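Local coordinates for phosphotriesterase, putative (Deinococcus radiodurans, PDB 4J35), which probably hydrolyses lactones as a metal-dependent enzyme of the phosphotriesterase family, here engineered for organophosphate hydrolysis and holding cobalt ions, at residues I200-M205 and R215-H220; I224-I229 and T248-E253. The protein carries 7 engineered substitutions. All coordinates share one frame; numbering follows the deposited sequence.

Contact 1 of 2, residues I200-M205 and R215-H220; sequences IMIGHM and RETLRH. With CO (cobalt (II) ion), chain B.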
ATOM      1  N   ILE A 200     -10.446   6.213   1.214  1.00 32.48           N
ATOM      2  CA  ILE A 200      -9.103   6.748   1.037  1.00 32.63           C
ATOM      3  C   ILE A 200      -8.257   6.296   2.237  1.00 30.83           C
ATOM      4  O   ILE A 200      -8.679   6.433   3.393  1.00 30.36           O
ATOM      5  CB  ILE A 200      -9.131   8.281   1.003  1.00 42.15           C
ATOM      6  CG1 ILE A 200      -9.752   8.751  -0.325  1.00 39.69           C
ATOM      7  CG2 ILE A 200      -7.739   8.841   1.197  1.00 36.40           C
ATOM      8  CD1 ILE A 200     -10.022  10.235  -0.380  1.00 30.19           C
ATOM      9  N   MET A 201      -7.086   5.734   1.959  1.00 33.37           N
ATOM     10  CA  MET A 201      -6.173   5.347   3.020  1.00 31.41           C
ATOM     11  C   MET A 201      -4.885   6.117   2.802  1.00 29.22           C
ATOM     12  O   MET A 201      -4.161   5.890   1.809  1.00 32.22           O
ATOM     13  CB  MET A 201      -5.876   3.823   2.994  1.00 36.70           C
ATOM     14  CG  MET A 201      -5.181   3.381   4.220  1.00 35.00           C
ATOM     15  SD  MET A 201      -4.877   1.566   4.212  1.00 32.08           S
ATOM     16  CE  MET A 201      -3.466   1.546   3.121  1.00 37.98           C
ATOM     17  N   ILE A 202      -4.566   7.022   3.715  1.00 32.03           N
ATOM     18  CA  ILE A 202      -3.351   7.796   3.534  1.00 28.72           C
ATOM     19  C   ILE A 202      -2.253   6.970   4.137  1.00 28.31           C
ATOM     20  O   ILE A 202      -2.325   6.615   5.316  1.00 31.36           O
ATOM     21  CB  ILE A 202      -3.363   9.114   4.277  1.00 35.23           C
ATOM     22  CG1 ILE A 202      -4.557   9.972   3.801  1.00 35.04           C
ATOM     23  CG2 ILE A 202      -2.035   9.847   4.101  1.00 28.99           C
ATOM     24  CD1 ILE A 202      -4.540  10.301   2.256  1.00 35.98           C
ATOM     25  N   GLY A 203      -1.255   6.669   3.332  1.00 29.16           N
ATOM     26  CA  GLY A 203      -0.235   5.725   3.761  1.00 31.23           C
ATOM     27  C   GLY A 203       1.011   6.270   4.415  1.00 32.64           C
ATOM     28  O   GLY A 203       1.287   7.462   4.411  1.00 35.12           O
ATOM     29  N   HIS A 204       1.785   5.334   4.965  1.00 33.58           N
ATOM     30  CA  HIS A 204       3.051   5.603   5.629  1.00 29.25           C
ATOM     31  C   HIS A 204       2.953   6.677   6.713  1.00 32.53           C
ATOM     32  O   HIS A 204       3.916   7.423   6.963  1.00 35.34           O
ATOM     33  CB  HIS A 204       4.152   5.943   4.590  1.00 33.55           C
ATOM     34  CG  HIS A 204       4.292   4.952   3.470  1.00 32.41           C
ATOM     35  ND1 HIS A 204       3.939   3.623   3.584  1.00 32.84           N
ATOM     36  CD2 HIS A 204       4.757   5.102   2.208  1.00 30.25           C
ATOM     37  CE1 HIS A 204       4.198   2.998   2.441  1.00 28.29           C
ATOM     38  NE2 HIS A 204       4.683   3.877   1.586  1.00 30.75           N
ATOM     39  N   MET A 205       1.811   6.721   7.390  1.00 34.44           N
ATOM     40  CA  MET A 205       1.578   7.714   8.428  1.00 34.08           C
ATOM     41  C   MET A 205       2.309   7.405   9.694  1.00 42.77           C
ATOM     42  O   MET A 205       2.409   8.248  10.568  1.00 44.34           O
ATOM     43  CB  MET A 205       0.076   7.902   8.666  1.00 37.69           C
ATOM     44  CG  MET A 205      -0.591   8.576   7.505  1.00 36.27           C
ATOM     45  SD  MET A 205      -0.246  10.382   7.464  1.00 38.67           S
ATOM     46  CE  MET A 205      -0.903  10.843   9.057  1.00 36.90           C
ATOM     47  N   ARG A 215      -3.823  13.527  13.730  1.00 40.51           N
ATOM     48  CA  ARG A 215      -5.165  14.037  14.033  1.00 45.26           C
ATOM     49  C   ARG A 215      -5.615  15.002  12.941  1.00 42.18           C
ATOM     50  O   ARG A 215      -6.760  14.996  12.486  1.00 43.72           O
ATOM     51  CB  ARG A 215      -5.146  14.722  15.383  1.00 39.26           C
ATOM     52  CG  ARG A 215      -5.111  13.718  16.533  1.00 37.28           C
ATOM     53  CD  ARG A 215      -5.327  14.370  17.857  1.00 48.85           C
ATOM     54  NE  ARG A 215      -4.105  14.969  18.346  1.00 53.04           N
ATOM     55  CZ  ARG A 215      -3.408  14.533  19.383  1.00 40.02           C
ATOM     56  NH1 ARG A 215      -3.794  13.470  20.085  1.00 51.54           N
ATOM     57  NH2 ARG A 215      -2.289  15.174  19.703  1.00 46.37           N
ATOM     58  N   GLU A 216      -4.685  15.805  12.478  1.00 37.49           N
ATOM     59  CA  GLU A 216      -5.016  16.706  11.386  1.00 45.28           C
ATOM     60  C   GLU A 216      -5.445  15.988  10.102  1.00 49.22           C
ATOM     61  O   GLU A 216      -6.363  16.413   9.423  1.00 46.98           O
ATOM     62  CB  GLU A 216      -3.847  17.613  11.070  1.00 48.43           C
ATOM     63  CG  GLU A 216      -4.214  18.646  10.062  1.00 67.17           C
ATOM     64  CD  GLU A 216      -3.081  19.592   9.764  1.00 74.03           C
ATOM     65  OE1 GLU A 216      -2.039  19.483  10.442  1.00 73.71           O
ATOM     66  OE2 GLU A 216      -3.254  20.439   8.854  1.00 77.27           O
ATOM     67  N   THR A 217      -4.764  14.901   9.747  1.00 39.24           N
ATOM     68  CA  THR A 217      -5.164  14.130   8.599  1.00 35.71           C
ATOM     69  C   THR A 217      -6.544  13.519   8.777  1.00 31.63           C
ATOM     70  O   THR A 217      -7.366  13.531   7.831  1.00 37.03           O
ATOM     71  CB  THR A 217      -4.094  12.956   8.341  1.00 30.98           C
ATOM     72  OG1 THR A 217      -2.791  13.529   8.295  1.00 37.51           O
ATOM     73  CG2 THR A 217      -4.355  12.287   7.031  1.00 34.19           C
ATOM     74  N   LEU A 218      -6.801  12.997   9.993  1.00 33.57           N
ATOM     75  CA  LEU A 218      -8.002  12.211  10.298  1.00 31.48           C
ATOM     76  C   LEU A 218      -9.235  13.117  10.232  1.00 42.53           C
ATOM     77  O   LEU A 218     -10.353  12.690   9.991  1.00 39.49           O
ATOM     78  CB  LEU A 218      -7.927  11.604  11.686  1.00 35.20           C
ATOM     79  CG  LEU A 218      -6.992  10.359  11.639  1.00 31.26           C
ATOM     80  CD1 LEU A 218      -6.565   9.997  13.022  1.00 39.58           C
ATOM     81  CD2 LEU A 218      -7.758   9.230  10.978  1.00 35.41           C
ATOM     82  N   ARG A 219      -8.969  14.375  10.453  1.00 32.33           N
ATOM     83  CA  ARG A 219      -9.995  15.430  10.345  1.00 56.37           C
ATOM     84  C   ARG A 219     -10.779  15.430   9.005  1.00 46.17           C
ATOM     85  O   ARG A 219     -11.916  15.918   8.938  1.00 39.63           O
ATOM     86  CB  ARG A 219      -9.292  16.772  10.540  1.00 44.05           C
ATOM     87  CG  ARG A 219     -10.177  17.963  10.611  1.00 70.84           C
ATOM     88  CD  ARG A 219     -10.583  18.202  12.054  1.00 78.04           C
ATOM     89  NE  ARG A 219      -9.590  18.999  12.778  1.00 90.26           N
ATOM     90  CZ  ARG A 219      -9.723  20.293  13.071  1.00 88.31           C
ATOM     91  NH1 ARG A 219     -10.820  20.962  12.720  1.00 77.96           N
ATOM     92  NH2 ARG A 219      -8.760  20.925  13.732  1.00 94.83           N
ATOM     93  N   HIS A 220     -10.180  14.890   7.937  1.00 38.33           N
ATOM     94  CA  HIS A 220     -10.779  14.928   6.608  1.00 31.84           C
ATOM     95  C   HIS A 220     -11.673  13.758   6.352  1.00 45.15           C
ATOM     96  O   HIS A 220     -12.267  13.651   5.276  1.00 40.64           O
ATOM     97  CB  HIS A 220      -9.688  15.031   5.542  1.00 38.15           C
ATOM     98  CG  HIS A 220      -8.965  16.333   5.576  1.00 42.09           C
ATOM     99  ND1 HIS A 220      -7.740  16.488   6.181  1.00 40.10           N
ATOM    100  CD2 HIS A 220      -9.334  17.565   5.151  1.00 38.69           C
ATOM    101  CE1 HIS A 220      -7.360  17.749   6.091  1.00 40.27           C
ATOM    102  NE2 HIS A 220      -8.318  18.428   5.481  1.00 41.26           N
TER
HETATM  103 CO    CO B 401       5.439   3.668  -0.258  1.00 31.63          CO

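Contact 2 of 2, residues I224-I229 and T248-E253; sequences IAFDRI and TTLLGE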
ATOM      1  N   ILE A 224      -5.986   6.184   7.919  1.00 32.77           N
ATOM      2  CA  ILE A 224      -4.563   6.347   7.838  1.00 30.29           C
ATOM      3  C   ILE A 224      -3.965   5.016   8.191  1.00 29.20           C
ATOM      4  O   ILE A 224      -4.551   4.307   9.000  1.00 32.54           O
ATOM      5  CB  ILE A 224      -4.053   7.442   8.782  1.00 30.32           C
ATOM      6  CG1 ILE A 224      -4.398   7.171  10.216  1.00 31.93           C
ATOM      7  CG2 ILE A 224      -4.703   8.785   8.384  1.00 34.52           C
ATOM      8  CD1 ILE A 224      -3.620   8.081  11.209  1.00 32.26           C
ATOM      9  N   ALA A 225      -2.845   4.725   7.552  1.00 30.08           N
ATOM     10  CA  ALA A 225      -2.173   3.424   7.789  1.00 28.45           C
ATOM     11  C   ALA A 225      -0.812   3.640   8.380  1.00 29.06           C
ATOM     12  O   ALA A 225      -0.003   4.410   7.862  1.00 33.05           O
ATOM     13  CB  ALA A 225      -2.034   2.714   6.508  1.00 29.01           C
ATOM     14  N   PHE A 226      -0.546   2.870   9.432  1.00 35.13           N
ATOM     15  CA  PHE A 226       0.771   2.672   9.980  1.00 33.36           C
ATOM     16  C   PHE A 226       1.217   1.422   9.234  1.00 31.07           C
ATOM     17  O   PHE A 226       0.947   0.297   9.684  1.00 32.80           O
ATOM     18  CB  PHE A 226       0.644   2.420  11.494  1.00 37.13           C
ATOM     19  CG  PHE A 226       0.335   3.671  12.300  1.00 36.37           C
ATOM     20  CD1 PHE A 226      -0.828   4.388  12.102  1.00 38.20           C
ATOM     21  CD2 PHE A 226       1.229   4.110  13.261  1.00 39.20           C
ATOM     22  CE1 PHE A 226      -1.082   5.506  12.852  1.00 36.38           C
ATOM     23  CE2 PHE A 226       0.993   5.215  13.993  1.00 42.74           C
ATOM     24  CZ  PHE A 226      -0.169   5.938  13.789  1.00 39.52           C
ATOM     25  N   ASP A 227       1.811   1.605   8.052  1.00 31.29           N
ATOM     26  CA  ASP A 227       1.970   0.479   7.162  1.00 35.47           C
ATOM     27  C   ASP A 227       3.416   0.105   6.826  1.00 32.76           C
ATOM     28  O   ASP A 227       3.637  -0.631   5.871  1.00 30.90           O
ATOM     29  CB  ASP A 227       1.163   0.679   5.895  1.00 31.62           C
ATOM     30  CG  ASP A 227       1.489   1.993   5.196  1.00 41.92           C
ATOM     31  OD1 ASP A 227       2.524   2.597   5.518  1.00 36.05           O
ATOM     32  OD2 ASP A 227       0.685   2.444   4.357  1.00 33.32           O
ATOM     33  N   ARG A 228       4.376   0.602   7.600  1.00 33.66           N
ATOM     34  CA  ARG A 228       5.770   0.134   7.459  1.00 31.13           C
ATOM     35  C   ARG A 228       6.260  -0.453   8.796  1.00 37.10           C
ATOM     36  O   ARG A 228       7.436  -0.320   9.171  1.00 36.68           O
ATOM     37  CB  ARG A 228       6.674   1.270   6.984  1.00 37.68           C
ATOM     38  CG  ARG A 228       6.012   2.115   5.884  1.00 38.65           C
ATOM     39  CD  ARG A 228       6.939   3.124   5.285  1.00 37.82           C
ATOM     40  NE  ARG A 228       7.792   2.528   4.273  1.00 42.45           N
ATOM     41  CZ  ARG A 228       8.727   3.190   3.604  1.00 70.50           C
ATOM     42  NH1 ARG A 228       8.898   4.496   3.805  1.00 65.20           N
ATOM     43  NH2 ARG A 228       9.478   2.545   2.716  1.00 64.02           N
ATOM     44  N   ILE A 229       5.341  -1.096   9.504  1.00 34.63           N
ATOM     45  CA  ILE A 229       5.630  -1.640  10.825  1.00 31.79           C
ATOM     46  C   ILE A 229       6.687  -2.729  10.638  1.00 36.83           C
ATOM     47  O   ILE A 229       6.529  -3.608   9.808  1.00 33.27           O
ATOM     48  CB  ILE A 229       4.384  -2.223  11.521  1.00 31.96           C
ATOM     49  CG1 ILE A 229       3.330  -1.095  11.740  1.00 31.99           C
ATOM     50  CG2 ILE A 229       4.740  -2.832  12.870  1.00 37.74           C
ATOM     51  CD1 ILE A 229       2.018  -1.580  12.306  1.00 34.56           C
ATOM     52  N   THR A 248      -1.416   3.963  20.240  1.00 40.68           N
ATOM     53  CA  THR A 248      -2.217   3.725  21.442  1.00 43.56           C
ATOM     54  C   THR A 248      -2.935   5.028  21.832  1.00 47.10           C
ATOM     55  O   THR A 248      -4.078   5.001  22.270  1.00 46.61           O
ATOM     56  CB  THR A 248      -1.400   3.147  22.619  1.00 49.27           C
ATOM     57  OG1 THR A 248      -0.270   3.980  22.913  1.00 61.36           O
ATOM     58  CG2 THR A 248      -0.912   1.761  22.251  1.00 41.01           C
ATOM     59  N   THR A 249      -2.237   6.144  21.667  1.00 44.81           N
ATOM     60  CA  THR A 249      -2.812   7.464  21.861  1.00 52.82           C
ATOM     61  C   THR A 249      -4.051   7.667  21.001  1.00 51.71           C
ATOM     62  O   THR A 249      -5.081   8.194  21.470  1.00 42.84           O
ATOM     63  CB  THR A 249      -1.798   8.535  21.482  1.00 52.94           C
ATOM     64  OG1 THR A 249      -0.670   8.437  22.353  1.00 48.75           O
ATOM     65  CG2 THR A 249      -2.400   9.938  21.566  1.00 55.04           C
ATOM     66  N   LEU A 250      -3.948   7.290  19.729  1.00 41.47           N
ATOM     67  CA  LEU A 250      -5.020   7.573  18.767  1.00 39.25           C
ATOM     68  C   LEU A 250      -6.182   6.630  19.020  1.00 42.51           C
ATOM     69  O   LEU A 250      -7.338   7.006  18.957  1.00 38.36           O
ATOM     70  CB  LEU A 250      -4.525   7.442  17.325  1.00 33.54           C
ATOM     71  CG  LEU A 250      -3.516   8.482  16.850  1.00 33.38           C
ATOM     72  CD1 LEU A 250      -3.023   8.150  15.486  1.00 36.60           C
ATOM     73  CD2 LEU A 250      -4.230   9.874  16.769  1.00 36.59           C
ATOM     74  N   LEU A 251      -5.875   5.386  19.363  1.00 34.13           N
ATOM     75  CA  LEU A 251      -6.915   4.436  19.737  1.00 34.34           C
ATOM     76  C   LEU A 251      -7.726   4.920  20.937  1.00 45.90           C
ATOM     77  O   LEU A 251      -8.940   4.702  21.008  1.00 40.08           O
ATOM     78  CB  LEU A 251      -6.247   3.069  20.063  1.00 38.00           C
ATOM     79  CG  LEU A 251      -5.753   2.308  18.830  1.00 37.63           C
ATOM     80  CD1 LEU A 251      -4.773   1.109  19.225  1.00 34.07           C
ATOM     81  CD2 LEU A 251      -6.945   1.767  18.077  1.00 37.27           C
ATOM     82  N   GLY A 252      -7.021   5.588  21.847  1.00 38.79           N
ATOM     83  CA  GLY A 252      -7.565   6.063  23.092  1.00 42.23           C
ATOM     84  C   GLY A 252      -8.446   7.286  22.850  1.00 46.67           C
ATOM     85  O   GLY A 252      -9.147   7.724  23.749  1.00 45.40           O
ATOM     86  N   GLU A 253      -8.390   7.819  21.640  1.00 37.38           N
ATOM     87  CA  GLU A 253      -9.171   8.986  21.248  1.00 34.97           C
ATOM     88  C   GLU A 253     -10.282   8.553  20.292  1.00 44.28           C
ATOM     89  O   GLU A 253     -10.891   9.383  19.637  1.00 43.68           O
ATOM     90  CB  GLU A 253      -8.273  10.045  20.628  1.00 40.50           C
ATOM     91  CG  GLU A 253      -7.205  10.647  21.570  1.00 45.08           C
ATOM     92  CD  GLU A 253      -6.170  11.473  20.828  1.00 49.56           C
ATOM     93  OE1 GLU A 253      -6.166  11.418  19.579  1.00 52.41           O
ATOM     94  OE2 GLU A 253      -5.356  12.183  21.468  1.00 53.40           O
TER

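Contact 1 of 2, residues I200-M205 and R215-H220
Thr217, on helix 211-218, meets both Ile202 and Met205 of 200-205, touching each with a different branch. The apolar part of the contact is thin. CG2 of Thr217 approaches CG1 of Ile202 at 4.0 Å, the two side chains crossing at a slant. The Thr217 rotamer (chi1 -52°) sends CG2 to Ile202 and leaves OG1 by the Met205 methyl. Met205 and Thr217 instead reach toward each other tip to tip: the chain of Met205 bends at chi2 and chi3, which brings its terminal methyl CE to 3.4 Å from Thr217 OG1 and 3.9 Å from Thr217 CB. All three side chains are buried, and Ile224 of the next strand packs against both Met205 and Thr217.

No hydrogen bond joins the two segments. The hydroxyl of Thr217 is hydrogen-bonded to the carbonyl of Tyr213, one turn back in the helix; its approach to the methionine methyl is a packing contact. A weak bond also runs from His220 ND1 to Thr217 O (3.4 Å, 145° at the hydrogen).

The metal bond lies on the far side of 200-205 from this packing. His204 NE2 holds a cobalt ion at 2.0 Å, while ND1 of the same ring is probably hydrogen-bonded to Asp227, which should fix the ring's rotation; His176 binds the same ion. Strand 200-202 and helix 211-218 form the first half of a beta-alpha-beta unit of the TIM barrel, with the metal ligand just beyond the C-terminal end of the strand, as is usual in this superfamily.

Contact 2 of 2, residues I224-I229 and T248-E253
Leu250 of helix 240-251 packs on Ile224 and Phe226 of strand 223-226, a strand-to-helix contact within the beta-alpha-beta unit that strand 259-261 completes in the TIM barrel. Along 248-253, Thr248 and Thr249 come first, and both hydroxyls are hydrogen-bonded to the carbonyl of Ser245, inside their own helix. Leu250 follows and carries the whole contact through one methyl, CD1. Its CG is anti to the carbonyl carbon (chi1 -68°), and the side chain extends from the helix to the outer face of the strand, where Ile224 and Phe226, two residues apart, point the same way. CD1 lies 4.3 Å from Ile224 CD1. Leu251 turns elsewhere, onto Leu259 and Ile305. Backbone bonds then join Gly252 N to Thr248 O at 3.0 Å and Glu253 N to Leu250 O at 3.0 Å. The Phe226 ring, which also meets the imidazole of His214 with the planes about 20° apart, crosses the leucine obliquely: Leu250 CD1 sits at the ring's edge, near its plane, 4.0 Å from CZ.

Overall arrangement
Contacts 1 and 2 follow each other along the chain, with centres 10 Å apart on the same side of the protein's centre. Each packs a strand against the helix that follows it, in successive, overlapping beta-alpha-beta units: strand 223-226 closes the unit of contact 1 and opens that of contact 2. Strands 200-202 and 223-226 are parallel neighbours in one sheet. Two polar links tie the contacts together. On the outside, Arg215 of contact 1 forms a salt bridge with Glu253 of contact 2. At the metal end, the loop residue Asp227, directly after strand 223-226, is a second-shell partner of the cobalt ligand, so contact 2 reaches the metal site through contact 1.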